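Local coordinates for GTP-binding protein (PDB 1WXQ) that is of unknown cellular role but probably binds GTP, as an archaeal Obg-type P-loop protein with a C-terminal TGS domain, and may hydrolyse nucleoside triphosphates, at residues I219-A224 and Y244-T249; A251-T256 and G301-Q306. One frame throughout, in Å; residues are numbered along the deposited sequence.

Interaction 1. Residues I219-A224 and Y244-T249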
ATOM      1  N   ILE A 219      -7.440  -1.982  -6.953  1.00 25.53           N
ATOM      2  CA  ILE A 219      -8.276  -3.061  -7.407  1.00 25.90           C
ATOM      3  C   ILE A 219      -7.590  -3.949  -8.448  1.00 23.48           C
ATOM      4  O   ILE A 219      -7.124  -3.480  -9.482  1.00 24.38           O
ATOM      5  CB  ILE A 219      -9.585  -2.481  -7.965  1.00 26.10           C
ATOM      6  CG1 ILE A 219     -10.168  -1.525  -6.925  1.00 28.04           C
ATOM      7  CG2 ILE A 219     -10.568  -3.609  -8.299  1.00 29.04           C
ATOM      8  CD1 ILE A 219     -11.404  -0.802  -7.373  1.00 33.28           C
ATOM      9  N   ALA A 220      -7.520  -5.236  -8.155  1.00 23.76           N
ATOM     10  CA  ALA A 220      -6.924  -6.177  -9.083  1.00 23.60           C
ATOM     11  C   ALA A 220      -8.070  -6.848  -9.827  1.00 24.12           C
ATOM     12  O   ALA A 220      -8.796  -7.655  -9.242  1.00 26.34           O
ATOM     13  CB  ALA A 220      -6.106  -7.219  -8.333  1.00 21.79           C
ATOM     14  N   ALA A 221      -8.256  -6.485 -11.099  1.00 24.02           N
ATOM     15  CA  ALA A 221      -9.313  -7.080 -11.917  1.00 24.32           C
ATOM     16  C   ALA A 221      -8.709  -8.403 -12.380  1.00 25.63           C
ATOM     17  O   ALA A 221      -8.125  -8.491 -13.455  1.00 20.75           O
ATOM     18  CB  ALA A 221      -9.631  -6.182 -13.105  1.00 24.58           C
ATOM     19  N   ASN A 222      -8.857  -9.427 -11.545  1.00 27.29           N
ATOM     20  CA  ASN A 222      -8.264 -10.730 -11.808  1.00 27.77           C
ATOM     21  C   ASN A 222      -9.002 -11.615 -12.804  1.00 26.65           C
ATOM     22  O   ASN A 222     -10.199 -11.466 -13.010  1.00 24.57           O
ATOM     23  CB  ASN A 222      -8.073 -11.460 -10.480  1.00 27.22           C
ATOM     24  CG  ASN A 222      -7.050 -12.570 -10.567  1.00 24.58           C
ATOM     25  OD1 ASN A 222      -5.975 -12.389 -11.131  1.00 18.20           O
ATOM     26  ND2 ASN A 222      -7.372 -13.719  -9.987  1.00 16.05           N
ATOM     27  N   LYS A 223      -8.261 -12.551 -13.391  1.00 28.35           N
ATOM     28  CA  LYS A 223      -8.775 -13.476 -14.398  1.00 28.22           C
ATOM     29  C   LYS A 223      -8.958 -12.708 -15.699  1.00 26.95           C
ATOM     30  O   LYS A 223      -9.746 -13.092 -16.556  1.00 28.95           O
ATOM     31  CB  LYS A 223     -10.108 -14.100 -13.962  1.00 30.26           C
ATOM     32  CG  LYS A 223     -10.045 -14.834 -12.616  1.00 37.27           C
ATOM     33  CD  LYS A 223     -11.188 -15.836 -12.433  1.00 45.71           C
ATOM     34  CE  LYS A 223     -12.563 -15.176 -12.486  1.00 52.70           C
ATOM     35  NZ  LYS A 223     -13.673 -16.171 -12.277  1.00 60.73           N
ATOM     36  N   ALA A 224      -8.215 -11.614 -15.830  1.00 27.68           N
ATOM     37  CA  ALA A 224      -8.272 -10.758 -17.010  1.00 27.01           C
ATOM     38  C   ALA A 224      -8.076 -11.546 -18.306  1.00 28.08           C
ATOM     39  O   ALA A 224      -8.729 -11.271 -19.308  1.00 28.17           O
ATOM     40  CB  ALA A 224      -7.217  -9.667 -16.901  1.00 26.91           C
ATOM     41  N   TYR A 244     -10.325   5.080  -7.757  1.00 41.12           N
ATOM     42  CA  TYR A 244      -9.730   3.751  -7.643  1.00 41.29           C
ATOM     43  C   TYR A 244      -8.807   3.417  -8.802  1.00 39.79           C
ATOM     44  O   TYR A 244      -9.123   3.691  -9.957  1.00 42.26           O
ATOM     45  CB  TYR A 244     -10.810   2.676  -7.596  1.00 40.86           C
ATOM     46  CG  TYR A 244     -11.453   2.483  -6.251  1.00 44.52           C
ATOM     47  CD1 TYR A 244     -10.727   1.959  -5.172  1.00 46.53           C
ATOM     48  CD2 TYR A 244     -12.795   2.796  -6.056  1.00 41.72           C
ATOM     49  CE1 TYR A 244     -11.327   1.748  -3.939  1.00 51.95           C
ATOM     50  CE2 TYR A 244     -13.407   2.596  -4.826  1.00 52.76           C
ATOM     51  CZ  TYR A 244     -12.672   2.068  -3.769  1.00 56.26           C
ATOM     52  OH  TYR A 244     -13.282   1.852  -2.548  1.00 57.58           O
ATOM     53  N   ILE A 245      -7.665   2.824  -8.482  1.00 35.68           N
ATOM     54  CA  ILE A 245      -6.712   2.387  -9.490  1.00 30.51           C
ATOM     55  C   ILE A 245      -7.046   0.930  -9.821  1.00 26.57           C
ATOM     56  O   ILE A 245      -7.072   0.084  -8.928  1.00 23.85           O
ATOM     57  CB  ILE A 245      -5.276   2.438  -8.951  1.00 31.50           C
ATOM     58  CG1 ILE A 245      -4.870   3.894  -8.711  1.00 33.31           C
ATOM     59  CG2 ILE A 245      -4.337   1.713  -9.910  1.00 28.49           C
ATOM     60  CD1 ILE A 245      -3.474   4.049  -8.123  1.00 39.10           C
ATOM     61  N   VAL A 246      -7.303   0.627 -11.090  1.00 25.52           N
ATOM     62  CA  VAL A 246      -7.633  -0.749 -11.469  1.00 25.84           C
ATOM     63  C   VAL A 246      -6.695  -1.355 -12.487  1.00 24.39           C
ATOM     64  O   VAL A 246      -6.512  -0.812 -13.567  1.00 23.86           O
ATOM     65  CB  VAL A 246      -9.032  -0.872 -12.072  1.00 27.41           C
ATOM     66  CG1 VAL A 246      -9.277  -2.315 -12.460  1.00 24.34           C
ATOM     67  CG2 VAL A 246     -10.068  -0.397 -11.088  1.00 25.24           C
ATOM     68  N   ILE A 247      -6.143  -2.512 -12.160  1.00 24.37           N
ATOM     69  CA  ILE A 247      -5.208  -3.174 -13.052  1.00 25.98           C
ATOM     70  C   ILE A 247      -5.593  -4.629 -13.380  1.00 25.11           C
ATOM     71  O   ILE A 247      -5.908  -5.427 -12.492  1.00 24.40           O
ATOM     72  CB  ILE A 247      -3.792  -3.080 -12.421  1.00 29.09           C
ATOM     73  CG1 ILE A 247      -3.394  -1.595 -12.357  1.00 27.11           C
ATOM     74  CG2 ILE A 247      -2.770  -3.918 -13.204  1.00 23.22           C
ATOM     75  CD1 ILE A 247      -2.267  -1.288 -11.369  1.00 37.94           C
ATOM     76  N   PRO A 248      -5.626  -4.974 -14.680  1.00 26.46           N
ATOM     77  CA  PRO A 248      -5.975  -6.349 -15.068  1.00 25.65           C
ATOM     78  C   PRO A 248      -4.933  -7.278 -14.471  1.00 25.58           C
ATOM     79  O   PRO A 248      -3.790  -6.872 -14.243  1.00 26.80           O
ATOM     80  CB  PRO A 248      -5.949  -6.305 -16.595  1.00 23.98           C
ATOM     81  CG  PRO A 248      -5.080  -5.140 -16.907  1.00 23.52           C
ATOM     82  CD  PRO A 248      -5.448  -4.126 -15.867  1.00 25.78           C
ATOM     83  N   THR A 249      -5.308  -8.527 -14.230  1.00 27.13           N
ATOM     84  CA  THR A 249      -4.395  -9.439 -13.574  1.00 27.23           C
ATOM     85  C   THR A 249      -4.747 -10.922 -13.753  1.00 29.33           C
ATOM     86  O   THR A 249      -5.930 -11.285 -13.849  1.00 30.08           O
ATOM     87  CB  THR A 249      -4.370  -9.065 -12.064  1.00 28.86           C
ATOM     88  OG1 THR A 249      -3.295  -8.146 -11.815  1.00 32.90           O
ATOM     89  CG2 THR A 249      -4.255 -10.277 -11.191  1.00 23.94           C
TER
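Ile219 to Asn222 runs parallel to Val246 to Thr249, the two strand segments lying 4.5 Å apart at closest approach with their directions 31° apart, and Ile219 pairs with Val246, Ala220 with Ile247, Ala221 with Pro248 and Asn222 with Thr249. Ile219 N donates to Ile245 O at 2.9 Å, Ile247 N to Ile219 O at 3.0 Å, and Ala221 N to Ile247 O; the return bond from Thr249 N to Ala221 O is weak. Past the strand end, Thr249 O takes Ala224 N at 3.0 Å and, weakly, Lys223 N, so one carbonyl holds the turn that follows Asn222. On the face of Ile219, Ala221, Val246 and Pro248 the contact is apolar. Ile219 has CG1 anti to its carbonyl carbon, and an extended chi2 (176°) carries CD1 on to Tyr244 CG at 3.5 Å, approaching the ring obliquely. Val246 spreads its two methyls: CG2 lies 3.8 Å from Ile219 CB, while CG1 faces the methyl of Ala221. Farther along, Ala224 CB packs on Pro248 CB at 3.6 Å. Helix 229-241 covers this face through Val246 and Ala224. On the other face the Asn222 carboxamide, with CG anti to its backbone N (chi1 -160°), has partners at both ends: OD1 probably accepts from Ala251 N, and ND2 donates to Val11 O. Lys223 NZ forms a salt bridge with Asp110. Asn222, Lys223 and Ala224 open the NKxD (G4) sequence, and a carboxamide gripped at both ends is consistent with a preformed guanine-recognition loop.

Interaction 2. Residues A251-T256 and G301-Q306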
ATOM      1  N   ALA A 251      -3.678 -14.034 -11.679  1.00 30.26           N
ATOM      2  CA  ALA A 251      -3.016 -14.623 -10.532  1.00 29.42           C
ATOM      3  C   ALA A 251      -2.508 -16.041 -10.759  1.00 28.63           C
ATOM      4  O   ALA A 251      -1.332 -16.322 -10.505  1.00 31.43           O
ATOM      5  CB  ALA A 251      -3.954 -14.572  -9.311  1.00 29.58           C
ATOM      6  N   ALA A 252      -3.383 -16.930 -11.227  1.00 27.27           N
ATOM      7  CA  ALA A 252      -2.998 -18.322 -11.457  1.00 28.64           C
ATOM      8  C   ALA A 252      -1.733 -18.391 -12.297  1.00 29.70           C
ATOM      9  O   ALA A 252      -0.867 -19.228 -12.054  1.00 31.66           O
ATOM     10  CB  ALA A 252      -4.133 -19.093 -12.139  1.00 25.63           C
ATOM     11  N   ALA A 253      -1.622 -17.499 -13.274  1.00 31.18           N
ATOM     12  CA  ALA A 253      -0.449 -17.387 -14.138  1.00 31.54           C
ATOM     13  C   ALA A 253       0.862 -17.082 -13.394  1.00 31.14           C
ATOM     14  O   ALA A 253       1.842 -17.795 -13.520  1.00 31.22           O
ATOM     15  CB  ALA A 253      -0.724 -16.345 -15.226  1.00 30.78           C
ATOM     16  N   GLU A 254       0.890 -15.968 -12.640  1.00 32.21           N
ATOM     17  CA  GLU A 254       2.181 -15.649 -12.042  1.00 34.33           C
ATOM     18  C   GLU A 254       2.578 -16.682 -10.988  1.00 34.52           C
ATOM     19  O   GLU A 254       3.741 -16.872 -10.659  1.00 35.17           O
ATOM     20  CB  GLU A 254       2.081 -14.263 -11.403  1.00 33.42           C
ATOM     21  CG  GLU A 254       3.409 -13.506 -11.443  1.00 39.53           C
ATOM     22  CD  GLU A 254       3.625 -12.801 -10.124  1.00 46.46           C
ATOM     23  OE1 GLU A 254       2.705 -12.772  -9.318  1.00 56.50           O
ATOM     24  OE2 GLU A 254       4.719 -12.282  -9.912  1.00 44.32           O
ATOM     25  N   LEU A 255       1.547 -17.334 -10.420  1.00 32.23           N
ATOM     26  CA  LEU A 255       1.829 -18.359  -9.432  1.00 32.70           C
ATOM     27  C   LEU A 255       2.596 -19.501 -10.086  1.00 33.76           C
ATOM     28  O   LEU A 255       3.510 -20.092  -9.527  1.00 31.61           O
ATOM     29  CB  LEU A 255       0.492 -18.870  -8.893  1.00 31.49           C
ATOM     30  CG  LEU A 255       0.655 -19.974  -7.848  1.00 26.97           C
ATOM     31  CD1 LEU A 255       1.490 -19.523  -6.650  1.00 24.13           C
ATOM     32  CD2 LEU A 255      -0.685 -20.445  -7.280  1.00 18.41           C
ATOM     33  N   THR A 256       2.152 -19.822 -11.311  1.00 35.17           N
ATOM     34  CA  THR A 256       2.838 -20.840 -12.086  1.00 36.10           C
ATOM     35  C   THR A 256       4.308 -20.465 -12.303  1.00 38.99           C
ATOM     36  O   THR A 256       5.222 -21.089 -11.778  1.00 41.06           O
ATOM     37  CB  THR A 256       2.114 -20.958 -13.432  1.00 36.36           C
ATOM     38  OG1 THR A 256       0.820 -21.527 -13.218  1.00 32.92           O
ATOM     39  CG2 THR A 256       2.899 -21.863 -14.389  1.00 33.25           C
ATOM     40  N   GLY A 301       1.502  -7.456 -21.052  1.00 29.59           N
ATOM     41  CA  GLY A 301       2.869  -7.058 -20.759  1.00 28.29           C
ATOM     42  C   GLY A 301       3.415  -7.682 -19.475  1.00 28.92           C
ATOM     43  O   GLY A 301       4.579  -7.480 -19.123  1.00 27.08           O
ATOM     44  N   SER A 302       2.571  -8.436 -18.770  1.00 29.25           N
ATOM     45  CA  SER A 302       2.948  -9.097 -17.545  1.00 29.70           C
ATOM     46  C   SER A 302       1.726  -9.749 -16.933  1.00 29.25           C
ATOM     47  O   SER A 302       0.645  -9.763 -17.507  1.00 29.26           O
ATOM     48  CB  SER A 302       3.514  -8.045 -16.589  1.00 29.64           C
ATOM     49  OG  SER A 302       2.439  -7.287 -16.032  1.00 26.61           O
ATOM     50  N   THR A 303       1.873 -10.306 -15.735  1.00 28.14           N
ATOM     51  CA  THR A 303       0.757 -10.950 -15.061  1.00 27.38           C
ATOM     52  C   THR A 303      -0.078  -9.937 -14.288  1.00 29.10           C
ATOM     53  O   THR A 303      -1.128 -10.276 -13.747  1.00 29.29           O
ATOM     54  CB  THR A 303       1.244 -12.066 -14.109  1.00 28.77           C
ATOM     55  OG1 THR A 303       2.344 -11.584 -13.311  1.00 22.05           O
ATOM     56  CG2 THR A 303       1.675 -13.302 -14.932  1.00 25.91           C
ATOM     57  N   GLY A 304       0.393  -8.694 -14.249  1.00 29.30           N
ATOM     58  CA  GLY A 304      -0.343  -7.644 -13.578  1.00 28.44           C
ATOM     59  C   GLY A 304      -0.185  -7.616 -12.076  1.00 28.37           C
ATOM     60  O   GLY A 304      -0.381  -6.571 -11.441  1.00 27.97           O
ATOM     61  N   VAL A 305       0.170  -8.758 -11.498  1.00 28.38           N
ATOM     62  CA  VAL A 305       0.338  -8.837 -10.054  1.00 27.77           C
ATOM     63  C   VAL A 305       1.395  -7.872  -9.558  1.00 28.79           C
ATOM     64  O   VAL A 305       1.142  -7.060  -8.665  1.00 30.41           O
ATOM     65  CB  VAL A 305       0.711 -10.249  -9.617  1.00 27.83           C
ATOM     66  CG1 VAL A 305       1.007 -10.265  -8.125  1.00 25.37           C
ATOM     67  CG2 VAL A 305      -0.439 -11.209  -9.958  1.00 26.15           C
ATOM     68  N   GLN A 306       2.577  -7.935 -10.152  1.00 29.96           N
ATOM     69  CA  GLN A 306       3.662  -7.059  -9.725  1.00 30.69           C
ATOM     70  C   GLN A 306       3.309  -5.581  -9.847  1.00 32.57           C
ATOM     71  O   GLN A 306       3.721  -4.764  -9.016  1.00 33.52           O
ATOM     72  CB  GLN A 306       4.925  -7.347 -10.528  1.00 29.53           C
ATOM     73  CG  GLN A 306       6.182  -6.719  -9.934  1.00 30.65           C
ATOM     74  CD  GLN A 306       6.455  -7.186  -8.515  1.00 30.33           C
ATOM     75  OE1 GLN A 306       6.479  -8.388  -8.232  1.00 33.27           O
ATOM     76  NE2 GLN A 306       6.665  -6.237  -7.616  1.00 37.15           N
TER
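The first turn of helix 251-258, which starts just after strand 245-249 at Ser250-Ala251, a match to the SA of a G5 motif, packs against the loop that leads into helix 305-316. Glu254 carries most of the contact, crossing Thr303 at about a right angle and Val305 obliquely. Its CB lies 3.6 Å from Thr303 CB and 3.7 Å from Thr303 CG2. Farther out, where the conformation of the side chain is uncertain, OE1 lies beside CB and CG1 of Val305. The other oxygen, OE2, pairs in a salt bridge with Arg258 one helical turn on, while CB and OE1 make the packing contacts. Ala253 CB adds a methyl-to-methyl touch on Thr303 CG2 at 3.9 Å, and Val305 CG2 reaches Ala251 CA at 4.3 Å. An alanine in place of Glu254 would probably leave Arg258 without its carboxylate mate and open a gap beside Val305, though the CB packing on Thr303 would stay. The loop is shaped by an ST turn, in which Ser302 OG accepts from Gly304 N at 3.1 Å, and Gly304, with its positive phi of 80°, is the N-cap residue of the next helix. Tyr268 and Leu297 close round Thr303, and a backbone hydrogen bond ties Thr303 to Ser250. A helix start just after strand 245-249, packed beside helix 13-21 and the beginning of helix 305-316, is the arrangement expected near the G5 loop of a P-loop GTPase-type fold.

In the fold
The two contacts follow one another along the chain, strand 245-249 leading into helix 251-258, and their centres are 11 Å apart. They meet directly: the probable hydrogen bond between Asn222 OD1 of interaction 1 and Ala251 N of interaction 2 spans 2.9 Å and couples the G4 and G5 sequences. Thr249 OG1 also packs on the loop of interaction 2, 3.2 Å from Gly304 C. Helix 305-316 backs both, through Ile247 in interaction 1 and Val305 in interaction 2. Near Asn222 lies the probable P-loop, which includes Lys13 and Ser14; the G4 and G5 sequences would probably face the guanine of a bound nucleotide, and the P-loop its phosphates.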